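Local coordinates for protein alpha-galactosidase (Lactobacillus brevis, PDB 3MI6) that probably hydrolyses terminal, non-reducing alpha-D-galactose residues from alpha-D-galactosides such as galactose oligosaccharides, galactomannans and galactolipids, as a member of glycoside hydrolase family 36, at residues I433-T439 with T485-S489; A666-L672 with D726-F732. All coordinates share one frame. Residues are numbered along the deposited sequence.

Contact 1. Residues I433-T439 with T485-S489; sequences IHAPKST and TEMFS
Two loops of the TIM-barrel domain meet here, and one of them carries a type I beta turn from Ala435 to Ser438. Segment 433-439 lies between strands 417-418 and 447-448. Segment 485-489 follows barrel strand 475-478 and precedes helix 500-518. Neither is helix or strand. The closest CA pair is Ala435 with Phe488, 4.8 Å apart, and 406 Å² is buried in all. Phe488, Glu486 and Ile433 give up the most surface.

Phe488 (chi1 t) points toward the turn. Pro436 CD sits over its ring face, 3.4 Å from the centroid and 14° off the normal, a CH-pi contact. The CB of Phe488 lies 4.0 Å from the CB of Ala435. Glu486 has a left-handed backbone (phi/psi 44/62) and chi1 m. Its CG comes to 3.5 Å from Ser438 OG, and its carboxylate binds the backbone N of Thr441. The contact lies at a subunit interface: Thr439 N hydrogen-bonds Glu102 of the second subunit, and Lys82 of that subunit makes a long, weak ion pair with Glu486. Ile433 (m, t) reaches over the other backbone: its CG2 is 3.9 Å from Met487 CA and 3.5 Å from Phe488 O. Residue 487 is modelled as selenomethionine. The Ile433 side chain also touches Tyr504 of helix 500-518.

The turn is braced from within. Ser438 N donates to Ala435 O at 3.0 Å, and Ser438 OG, with chi1 p, donates to the same oxygen at 2.8 Å. His434 (chi1 t) spans the turn, its NE2 donating to Ser438 O at 2.8 Å.

Contact 2. Residues A666-L672 with D726-F732; sequences AARYQLL and DFYTQLF
Strands 666-670 and 728-732 run antiparallel, at 168° and 4.7 Å between axes. Ala666 pairs with Phe732, Arg668 with Gln730 and Gln670 with Tyr728, all hydrogen-bonded pairs. Arg668 N to Gln730 O and Gln730 N to Arg668 O are both 2.8 Å, and Ala666 N to Phe732 O is 3.0 Å. Arg668 is extended (t, t, t), and its NH1 donates to Gln730 OE1 at 3.0 Å; Gln730 has chi1 m. Phe732 CB lies 3.9 Å from Ala666 CB; its chi1 m turns the ring edge to Arg668 CB, 4.4 Å from Phe732 CE2. The strands are central in the antiparallel sheet of the family 36 C-terminal domain. On the face of Ala667 and Tyr669, Tyr669 (m) bonds through OH to Ala595 O, and Thr729 (m) through OG1 to Thr592. Ala667 CB lies 3.8 Å from Leu731 CD1. A G1 beta bulge ends the ladder: Phe727 (phi/psi 51/61) and Tyr728 both face Gln670. Phe727 N donates to Leu671 O at 2.7 Å. Asp726 (m) has its OD1 3.5 Å from Leu672 CA; that oxygen forms a salt bridge with Arg586 of the third subunit.

In the fold
Contacts 1 and 2 do not touch. Their centres are about 50 Å apart and their nearest atoms about 35 Å. They follow in series along the chain, contact 1 in the barrel domain and contact 2 in the C-terminal domain. Contact 1 is nearer the predicted substrate site: the side chain of Met487 is about 10 Å from that of Met480, and the side chain of Thr485 is about 12 Å from that of Arg444. Met480 adjoins Asp479, the predicted nucleophile. Contact 2 lies away from these sites, though its sheet packs on barrel-domain helices 553-566 and 590-597. Both contacts border other subunits, the second for contact 1 and the third for contact 2.

Contact 1. Residues I433-T439 with T485-S489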
loop_
_atom_site.group_PDB
_atom_site.type_symbol
_atom_site.label_atom_id
_atom_site.label_comp_id
_atom_site.label_asym_id
_atom_site.label_seq_id
_atom_site.Cartn_x
_atom_site.Cartn_y
_atom_site.Cartn_z
ATOM N N ILE D 433 46.503 2.557 -16.030
ATOM C CA ILE D 433 46.168 2.247 -14.645
ATOM C C ILE D 433 46.235 0.743 -14.371
ATOM O O ILE D 433 45.403 -0.033 -14.849
ATOM C CB ILE D 433 44.765 2.736 -14.303
ATOM C CG1 ILE D 433 44.705 4.252 -14.455
ATOM C CG2 ILE D 433 44.382 2.316 -12.899
ATOM C CD1 ILE D 433 43.427 4.863 -13.913
ATOM N N HIS D 434 47.220 0.327 -13.590
ATOM C CA HIS D 434 47.404 -1.095 -13.338
ATOM C C HIS D 434 47.986 -1.346 -11.964
ATOM O O HIS D 434 48.925 -0.678 -11.566
ATOM C CB HIS D 434 48.339 -1.677 -14.386
ATOM C CG HIS D 434 48.623 -3.128 -14.189
ATOM N ND1 HIS D 434 49.859 -3.599 -13.800
ATOM C CD2 HIS D 434 47.824 -4.216 -14.308
ATOM C CE1 HIS D 434 49.812 -4.915 -13.698
ATOM N NE2 HIS D 434 48.590 -5.315 -14.002
ATOM N N ALA D 435 47.435 -2.306 -11.232
ATOM C CA ALA D 435 48.002 -2.675 -9.936
ATOM C C ALA D 435 49.182 -3.652 -10.107
ATOM O O ALA D 435 49.064 -4.683 -10.770
ATOM C CB ALA D 435 46.932 -3.245 -9.033
ATOM N N PRO D 436 50.334 -3.314 -9.511
ATOM C CA PRO D 436 51.620 -3.986 -9.728
ATOM C C PRO D 436 51.606 -5.474 -10.151
ATOM O O PRO D 436 52.225 -5.774 -11.188
ATOM C CB PRO D 436 52.344 -3.759 -8.402
ATOM C CG PRO D 436 51.895 -2.367 -8.024
ATOM C CD PRO D 436 50.477 -2.192 -8.563
ATOM N N LYS D 437 50.963 -6.386 -9.423
ATOM C CA LYS D 437 51.126 -7.798 -9.802
ATOM C C LYS D 437 49.883 -8.449 -10.409
ATOM O O LYS D 437 49.848 -9.654 -10.672
ATOM C CB LYS D 437 51.634 -8.628 -8.615
ATOM C CG LYS D 437 53.156 -8.779 -8.567
ATOM C CD LYS D 437 53.801 -7.719 -7.680
ATOM C CE LYS D 437 53.493 -7.945 -6.199
ATOM N NZ LYS D 437 53.663 -6.692 -5.396
ATOM N N SER D 438 48.868 -7.635 -10.642
ATOM C CA SER D 438 47.549 -8.145 -10.938
ATOM C C SER D 438 47.366 -8.460 -12.412
ATOM O O SER D 438 48.136 -8.007 -13.252
ATOM C CB SER D 438 46.516 -7.115 -10.513
ATOM O OG SER D 438 46.638 -5.959 -11.314
ATOM N N THR D 439 46.336 -9.250 -12.699
ATOM C CA THR D 439 45.961 -9.616 -14.056
ATOM C C THR D 439 45.010 -8.569 -14.600
ATOM O O THR D 439 43.879 -8.460 -14.139
ATOM C CB THR D 439 45.235 -10.968 -14.066
ATOM O OG1 THR D 439 45.974 -11.910 -13.285
ATOM C CG2 THR D 439 45.057 -11.497 -15.491
ATOM N N THR D 485 39.471 -0.594 -13.250
ATOM C CA THR D 485 39.597 -1.884 -12.607
ATOM C C THR D 485 41.072 -1.987 -12.141
ATOM O O THR D 485 41.960 -1.309 -12.703
ATOM C CB THR D 485 39.163 -2.979 -13.625
ATOM O OG1 THR D 485 38.121 -3.775 -13.068
ATOM C CG2 THR D 485 40.297 -3.857 -14.054
ATOM N N GLU D 486 41.332 -2.776 -11.097
ATOM C CA GLU D 486 42.681 -2.854 -10.516
ATOM C C GLU D 486 43.352 -1.503 -10.359
ATOM O O GLU D 486 44.388 -1.273 -10.941
ATOM C CB GLU D 486 43.597 -3.718 -11.376
ATOM C CG GLU D 486 43.212 -5.169 -11.419
ATOM C CD GLU D 486 42.548 -5.528 -12.712
ATOM O OE1 GLU D 486 42.653 -4.726 -13.662
ATOM O OE2 GLU D 486 41.922 -6.608 -12.782
HETATM N N MSE D 487 42.776 -0.624 -9.558
HETATM C CA MSE D 487 43.266 0.748 -9.450
HETATM C C MSE D 487 44.627 0.968 -8.783
HETATM O O MSE D 487 44.843 0.632 -7.614
HETATM C CB MSE D 487 42.225 1.613 -8.770
HETATM C CG MSE D 487 41.351 2.324 -9.772
HETATM SE SE MSE D 487 39.692 2.902 -8.954
HETATM C CE MSE D 487 38.476 2.212 -10.341
ATOM N N PHE D 488 45.541 1.564 -9.536
ATOM C CA PHE D 488 46.846 1.891 -9.003
ATOM C C PHE D 488 47.481 2.996 -9.825
ATOM O O PHE D 488 47.271 3.087 -11.025
ATOM C CB PHE D 488 47.745 0.651 -8.968
ATOM C CG PHE D 488 48.985 0.824 -8.124
ATOM C CD1 PHE D 488 50.189 1.214 -8.701
ATOM C CD2 PHE D 488 48.946 0.599 -6.756
ATOM C CE1 PHE D 488 51.334 1.374 -7.930
ATOM C CE2 PHE D 488 50.071 0.757 -5.985
ATOM C CZ PHE D 488 51.279 1.147 -6.575
ATOM N N SER D 489 48.247 3.851 -9.167
ATOM C CA SER D 489 49.010 4.870 -9.857
ATOM C C SER D 489 50.440 4.796 -9.341
ATOM O O SER D 489 50.671 4.873 -8.135
ATOM C CB SER D 489 48.411 6.250 -9.581
ATOM O OG SER D 489 49.130 7.280 -10.240
#

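Contact 2. Residues A666-L672 with D726-F732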
loop_
_atom_site.group_PDB
_atom_site.type_symbol
_atom_site.label_atom_id
_atom_site.label_comp_id
_atom_site.label_asym_id
_atom_site.label_seq_id
_atom_site.Cartn_x
_atom_site.Cartn_y
_atom_site.Cartn_z
ATOM N N ALA D 666 2.488 20.208 -25.932
ATOM C CA ALA D 666 2.232 19.057 -25.072
ATOM C C ALA D 666 2.335 17.779 -25.890
ATOM O O ALA D 666 2.207 17.791 -27.112
ATOM C CB ALA D 666 0.853 19.167 -24.437
ATOM N N ALA D 667 2.585 16.667 -25.222
ATOM C CA ALA D 667 2.673 15.409 -25.931
ATOM C C ALA D 667 2.187 14.332 -25.012
ATOM O O ALA D 667 2.539 14.333 -23.843
ATOM C CB ALA D 667 4.091 15.138 -26.354
ATOM N N ARG D 668 1.352 13.441 -25.542
ATOM C CA ARG D 668 0.894 12.257 -24.836
ATOM C C ARG D 668 1.340 11.031 -25.634
ATOM O O ARG D 668 1.076 10.922 -26.827
ATOM C CB ARG D 668 -0.617 12.284 -24.728
ATOM C CG ARG D 668 -1.230 11.192 -23.933
ATOM C CD ARG D 668 -2.735 11.411 -23.904
ATOM N NE ARG D 668 -3.439 10.453 -23.057
ATOM C CZ ARG D 668 -3.991 9.325 -23.500
ATOM N NH1 ARG D 668 -3.924 9.006 -24.785
ATOM N NH2 ARG D 668 -4.601 8.509 -22.653
ATOM N N TYR D 669 2.033 10.116 -24.974
ATOM C CA TYR D 669 2.467 8.881 -25.597
ATOM C C TYR D 669 1.795 7.725 -24.882
ATOM O O TYR D 669 1.832 7.643 -23.663
ATOM C CB TYR D 669 3.994 8.730 -25.485
ATOM C CG TYR D 669 4.770 9.987 -25.811
ATOM C CD1 TYR D 669 5.298 10.176 -27.068
ATOM C CD2 TYR D 669 4.948 10.992 -24.866
ATOM C CE1 TYR D 669 5.987 11.317 -27.381
ATOM C CE2 TYR D 669 5.640 12.140 -25.169
ATOM C CZ TYR D 669 6.162 12.296 -26.430
ATOM O OH TYR D 669 6.870 13.434 -26.776
ATOM N N GLN D 670 1.171 6.828 -25.630
ATOM C CA GLN D 670 0.634 5.626 -25.023
ATOM C C GLN D 670 1.452 4.467 -25.548
ATOM O O GLN D 670 1.714 4.389 -26.761
ATOM C CB GLN D 670 -0.839 5.452 -25.361
ATOM C CG GLN D 670 -1.519 4.307 -24.629
ATOM C CD GLN D 670 -2.993 4.134 -25.043
ATOM O OE1 GLN D 670 -3.292 3.924 -26.230
ATOM N NE2 GLN D 670 -3.914 4.229 -24.063
ATOM N N LEU D 671 1.873 3.576 -24.652
ATOM C CA LEU D 671 2.704 2.464 -25.094
ATOM C C LEU D 671 1.889 1.353 -25.778
ATOM O O LEU D 671 2.227 0.904 -26.880
ATOM C CB LEU D 671 3.534 1.909 -23.946
ATOM C CG LEU D 671 4.529 2.872 -23.294
ATOM C CD1 LEU D 671 5.266 2.172 -22.149
ATOM C CD2 LEU D 671 5.513 3.419 -24.309
ATOM N N LEU D 672 0.811 0.923 -25.134
ATOM C CA LEU D 672 0.041 -0.201 -25.629
ATOM C C LEU D 672 -1.351 0.307 -25.908
ATOM O O LEU D 672 -1.935 0.997 -25.076
ATOM C CB LEU D 672 -0.010 -1.292 -24.558
ATOM C CG LEU D 672 0.907 -2.512 -24.733
ATOM C CD1 LEU D 672 2.221 -2.165 -25.445
ATOM C CD2 LEU D 672 1.155 -3.209 -23.406
ATOM N N ASP D 726 0.411 0.686 -31.380
ATOM C CA ASP D 726 1.224 0.693 -30.170
ATOM C C ASP D 726 2.218 1.846 -30.251
ATOM O O ASP D 726 2.472 2.354 -31.338
ATOM C CB ASP D 726 1.914 -0.651 -29.973
ATOM C CG ASP D 726 0.955 -1.724 -29.471
ATOM O OD1 ASP D 726 -0.114 -1.380 -28.920
ATOM O OD2 ASP D 726 1.267 -2.920 -29.621
ATOM N N PHE D 727 2.724 2.297 -29.107
ATOM C CA PHE D 727 3.683 3.397 -29.079
ATOM C C PHE D 727 3.170 4.602 -29.884
ATOM O O PHE D 727 3.782 5.031 -30.878
ATOM C CB PHE D 727 5.052 2.914 -29.590
ATOM C CG PHE D 727 5.344 1.476 -29.255
ATOM C CD1 PHE D 727 5.428 1.061 -27.934
ATOM C CD2 PHE D 727 5.509 0.535 -30.254
ATOM C CE1 PHE D 727 5.669 -0.260 -27.619
ATOM C CE2 PHE D 727 5.759 -0.788 -29.938
ATOM C CZ PHE D 727 5.836 -1.183 -28.621
ATOM N N TYR D 728 2.036 5.136 -29.440
ATOM C CA TYR D 728 1.308 6.152 -30.195
ATOM C C TYR D 728 1.547 7.499 -29.569
ATOM O O TYR D 728 1.652 7.611 -28.345
ATOM C CB TYR D 728 -0.196 5.870 -30.191
ATOM C CG TYR D 728 -0.948 6.552 -31.310
ATOM C CD1 TYR D 728 -1.115 5.925 -32.546
ATOM C CD2 TYR D 728 -1.497 7.813 -31.142
ATOM C CE1 TYR D 728 -1.808 6.535 -33.584
ATOM C CE2 TYR D 728 -2.192 8.436 -32.174
ATOM C CZ TYR D 728 -2.345 7.790 -33.394
ATOM O OH TYR D 728 -3.032 8.398 -34.425
ATOM N N THR D 729 1.620 8.520 -30.413
ATOM C CA THR D 729 1.844 9.864 -29.938
ATOM C C THR D 729 0.768 10.832 -30.382
ATOM O O THR D 729 0.387 10.870 -31.544
ATOM C CB THR D 729 3.162 10.410 -30.452
ATOM O OG1 THR D 729 4.210 9.471 -30.166
ATOM C CG2 THR D 729 3.443 11.753 -29.796
ATOM N N GLN D 730 0.290 11.621 -29.436
ATOM C CA GLN D 730 -0.580 12.742 -29.711
ATOM C C GLN D 730 0.133 14.036 -29.287
ATOM O O GLN D 730 0.491 14.213 -28.125
ATOM C CB GLN D 730 -1.893 12.554 -28.966
ATOM C CG GLN D 730 -2.685 11.363 -29.462
ATOM C CD GLN D 730 -3.486 10.670 -28.369
ATOM O OE1 GLN D 730 -2.999 10.437 -27.261
ATOM N NE2 GLN D 730 -4.712 10.311 -28.690
ATOM N N LEU D 731 0.338 14.917 -30.259
ATOM C CA LEU D 731 1.018 16.183 -30.080
ATOM C C LEU D 731 -0.007 17.310 -30.066
ATOM O O LEU D 731 -1.002 17.259 -30.782
ATOM C CB LEU D 731 1.958 16.402 -31.250
ATOM C CG LEU D 731 3.408 16.816 -31.039
ATOM C CD1 LEU D 731 4.134 15.901 -30.056
ATOM C CD2 LEU D 731 4.073 16.797 -32.395
ATOM N N PHE D 732 0.253 18.331 -29.259
ATOM C CA PHE D 732 -0.661 19.436 -29.060
ATOM C C PHE D 732 0.082 20.779 -29.087
ATOM O O PHE D 732 0.687 21.179 -28.089
ATOM C CB PHE D 732 -1.335 19.287 -27.707
ATOM C CG PHE D 732 -2.148 18.039 -27.569
ATOM C CD1 PHE D 732 -3.425 17.963 -28.102
ATOM C CD2 PHE D 732 -1.655 16.945 -26.878
ATOM C CE1 PHE D 732 -4.177 16.812 -27.960
ATOM C CE2 PHE D 732 -2.419 15.789 -26.737
ATOM C CZ PHE D 732 -3.667 15.723 -27.280
#